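Local coordinates for protein acetylxylan esterase / glucomannan deacetylase (Cellvibrio japonicus, PDB 2WAA) that removes acetyl groups from acetylated xylan and glucomannan as a family 2 carbohydrate esterase in the breakdown of plant cell wall polysaccharides, at residues V129-K134 with A174-V179. Residues are numbered along the deposited sequence; the frame is centred on the assembly and turned at random.
Sequences VLPQRK and ALDAQV
The guanidinium of Arg133 meets Leu175 at its edge: NH1 donates to Leu175 O at 2.9 Å, with the acceptor close to the guanidinium plane. NH1 stands above the carbonyl plane of Leu175, 44° out of it. The arginine chain is extended from CG to NE, and its CD also lies against Leu175 O. Trp339 makes a cation-pi contact with the same guanidinium. The other flat group is the amide of Gln178. Its NE2 donates to Pro131 O at 3.0 Å in an almost straight bond (171°), and the acceptor lies in the amide plane. Leu130 CD1 reaches the other end of the amide, 3.5 Å from Gln178 OE1, the two side chains crossing at about a right angle. Lys134 runs beside Gln178 in the same direction, with CE near NE2. The lysine chain bends at chi4 (68°), which brings NZ round to donate to Gln132 O.

The contact joins the starts of the two parallel strands of the beta-alpha-beta unit formed by strand 133-139, helix 167-174 and strand 177-183, in the parallel sheet of the SGNH-type esterase domain. Helix 167-174 ends in a Schellman motif, with Asp176 as the C-prime residue at positive phi. The chain then enters the outermost strand of this sheet within the chain, 177-183, parallel to 133-139. Gln178 N donates to Arg133 O at 2.8 Å, and a further backbone bond joins Gln178 to Ile135. On the opposite face from Gln178 and Lys134, Ala177 CB packs on Arg133 CB at 3.7 Å. A water bridges the two segments, accepting from Arg133 N and donating to Asp176 O. Pro131 CB sits 3.2 Å from that same Asp176 O.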
ATOM      1  N   VAL A 129       9.011 -15.206   7.846  1.00  9.64           N
ATOM      2  CA  VAL A 129       7.652 -15.573   8.181  1.00 10.14           C
ATOM      3  C   VAL A 129       6.865 -14.285   8.433  1.00  9.79           C
ATOM      4  O   VAL A 129       7.288 -13.402   9.161  1.00 10.35           O
ATOM      5  CB  VAL A 129       7.688 -16.441   9.466  1.00 11.99           C
ATOM      6  CG1 VAL A 129       6.267 -16.608  10.060  1.00 11.41           C
ATOM      7  CG2 VAL A 129       8.289 -17.787   9.105  1.00 12.09           C
ATOM      8  N   LEU A 130       5.712 -14.167   7.799  1.00  9.13           N
ATOM      9  CA  LEU A 130       4.871 -12.984   8.009  1.00  9.05           C
ATOM     10  C   LEU A 130       3.890 -13.195   9.161  1.00  9.43           C
ATOM     11  O   LEU A 130       3.518 -14.333   9.480  1.00  9.62           O
ATOM     12  CB  LEU A 130       4.069 -12.723   6.713  1.00  9.01           C
ATOM     13  CG  LEU A 130       4.894 -12.348   5.440  1.00  9.42           C
ATOM     14  CD1 LEU A 130       3.914 -12.230   4.253  1.00 13.40           C
ATOM     15  CD2 LEU A 130       5.732 -11.095   5.624  1.00 13.20           C
ATOM     16  N   PRO A 131       3.375 -12.081   9.750  1.00 10.03           N
ATOM     17  CA  PRO A 131       2.321 -12.204  10.790  1.00  9.56           C
ATOM     18  C   PRO A 131       1.079 -12.946  10.333  1.00  9.19           C
ATOM     19  O   PRO A 131       0.767 -12.965   9.133  1.00  9.52           O
ATOM     20  CB  PRO A 131       1.967 -10.737  11.081  1.00  9.27           C
ATOM     21  CG  PRO A 131       3.245 -10.013  10.808  1.00 10.81           C
ATOM     22  CD  PRO A 131       3.795 -10.687   9.556  1.00  9.74           C
ATOM     23  N   GLN A 132       0.338 -13.543  11.267  1.00  8.94           N
ATOM     24  CA  GLN A 132      -0.909 -14.170  10.870  1.00 10.02           C
ATOM     25  C   GLN A 132      -2.008 -13.152  10.497  1.00 10.24           C
ATOM     26  O   GLN A 132      -2.795 -13.385   9.544  1.00 10.82           O
ATOM     27  CB  GLN A 132      -1.426 -15.075  11.981  1.00 10.24           C
ATOM     28  CG  GLN A 132      -0.531 -16.291  12.263  1.00 12.00           C
ATOM     29  CD  GLN A 132      -0.585 -17.283  11.160  1.00 17.53           C
ATOM     30  OE1 GLN A 132      -1.649 -17.812  10.841  1.00 18.13           O
ATOM     31  NE2 GLN A 132       0.543 -17.526  10.533  1.00 17.92           N
ATOM     32  N   ARG A 133      -2.104 -12.076  11.270  1.00 10.88           N
ATOM     33  CA  ARG A 133      -3.156 -11.071  11.051  1.00 10.62           C
ATOM     34  C   ARG A 133      -2.914 -10.359   9.725  1.00  9.90           C
ATOM     35  O   ARG A 133      -1.766 -10.126   9.363  1.00  8.76           O
ATOM     36  CB  ARG A 133      -3.101 -10.025  12.152  1.00 12.25           C
ATOM     37  CG  ARG A 133      -3.659 -10.512  13.501  1.00 12.52           C
ATOM     38  CD  ARG A 133      -3.413  -9.437  14.507  1.00 14.71           C
ATOM     39  NE  ARG A 133      -3.902  -9.887  15.813  1.00 17.27           N
ATOM     40  CZ  ARG A 133      -3.621  -9.263  16.954  1.00 16.94           C
ATOM     41  NH1 ARG A 133      -2.881  -8.159  16.961  1.00 16.15           N
ATOM     42  NH2 ARG A 133      -4.099  -9.755  18.095  1.00 20.73           N
ATOM     43  N   LYS A 134      -3.980 -10.056   8.991  1.00  9.18           N
ATOM     44  CA  LYS A 134      -3.883  -9.455   7.656  1.00  8.36           C
ATOM     45  C   LYS A 134      -4.839  -8.258   7.575  1.00  8.30           C
ATOM     46  O   LYS A 134      -6.015  -8.404   7.902  1.00  7.63           O
ATOM     47  CB  LYS A 134      -4.326 -10.475   6.628  1.00  8.64           C
ATOM     48  CG  LYS A 134      -3.226 -11.539   6.414  1.00  9.43           C
ATOM     49  CD  LYS A 134      -3.740 -12.683   5.529  1.00 12.98           C
ATOM     50  CE  LYS A 134      -2.748 -13.836   5.552  1.00 23.11           C
ATOM     51  NZ  LYS A 134      -2.695 -14.504   6.961  1.00 29.27           N
ATOM     52  N   ALA A 174       1.985  -1.681  14.300  1.00 11.60           N
ATOM     53  CA  ALA A 174       1.449  -1.684  15.680  1.00 11.84           C
ATOM     54  C   ALA A 174       0.520  -2.881  15.988  1.00 12.13           C
ATOM     55  O   ALA A 174       0.536  -3.440  17.117  1.00 11.28           O
ATOM     56  CB  ALA A 174       0.789  -0.312  15.991  1.00 11.80           C
ATOM     57  N   LEU A 175      -0.268  -3.340  15.002  1.00 10.26           N
ATOM     58  CA  LEU A 175      -1.193  -4.426  15.216  1.00 11.39           C
ATOM     59  C   LEU A 175      -0.593  -5.814  14.902  1.00 11.51           C
ATOM     60  O   LEU A 175      -1.343  -6.787  14.855  1.00 12.55           O
ATOM     61  CB  LEU A 175      -2.453  -4.250  14.341  1.00 10.64           C
ATOM     62  CG  LEU A 175      -3.264  -2.995  14.662  1.00 11.41           C
ATOM     63  CD1 LEU A 175      -4.377  -2.806  13.663  1.00 11.64           C
ATOM     64  CD2 LEU A 175      -3.778  -3.120  16.088  1.00 12.63           C
ATOM     65  N   ASP A 176       0.716  -5.861  14.661  1.00 12.35           N
ATOM     66  CA  ASP A 176       1.429  -7.121  14.293  1.00 12.98           C
ATOM     67  C   ASP A 176       0.714  -7.825  13.152  1.00 12.29           C
ATOM     68  O   ASP A 176       0.329  -9.002  13.241  1.00 12.01           O
ATOM     69  CB  ASP A 176       1.506  -8.074  15.499  1.00 14.86           C
ATOM     70  CG  ASP A 176       2.519  -9.215  15.289  1.00 19.03           C
ATOM     71  OD1 ASP A 176       3.433  -9.100  14.434  1.00 21.38           O
ATOM     72  OD2 ASP A 176       2.390 -10.213  16.003  1.00 25.02           O
ATOM     73  N   ALA A 177       0.515  -7.074  12.067  1.00 10.35           N
ATOM     74  CA  ALA A 177      -0.280  -7.556  10.958  1.00  9.56           C
ATOM     75  C   ALA A 177       0.413  -7.328   9.637  1.00  7.92           C
ATOM     76  O   ALA A 177       1.230  -6.408   9.473  1.00  9.47           O
ATOM     77  CB  ALA A 177      -1.668  -6.885  10.927  1.00  8.37           C
ATOM     78  N   GLN A 178       0.089  -8.193   8.675  1.00  8.52           N
ATOM     79  CA  GLN A 178       0.433  -7.882   7.285  1.00  7.68           C
ATOM     80  C   GLN A 178      -0.431  -6.743   6.798  1.00  8.41           C
ATOM     81  O   GLN A 178      -1.505  -6.498   7.348  1.00  8.79           O
ATOM     82  CB  GLN A 178       0.137  -9.096   6.404  1.00  8.94           C
ATOM     83  CG  GLN A 178       0.958 -10.335   6.737  1.00  9.04           C
ATOM     84  CD  GLN A 178       0.631 -11.406   5.742  1.00 10.71           C
ATOM     85  OE1 GLN A 178       0.565 -11.107   4.542  1.00 12.35           O
ATOM     86  NE2 GLN A 178       0.469 -12.654   6.183  1.00  8.76           N
ATOM     87  N   VAL A 179      -0.011  -6.073   5.722  1.00  8.60           N
ATOM     88  CA  VAL A 179      -0.890  -5.090   5.131  1.00  7.88           C
ATOM     89  C   VAL A 179      -0.730  -5.094   3.621  1.00  7.47           C
ATOM     90  O   VAL A 179       0.388  -5.238   3.095  1.00  8.52           O
ATOM     91  CB  VAL A 179      -0.584  -3.673   5.705  1.00  7.44           C
ATOM     92  CG1 VAL A 179       0.876  -3.230   5.320  1.00  8.88           C
ATOM     93  CG2 VAL A 179      -1.625  -2.656   5.243  1.00  8.98           C
TER
HETATM   94  O   HOH W   1      -0.390 -11.614  13.764  1.00 13.57           O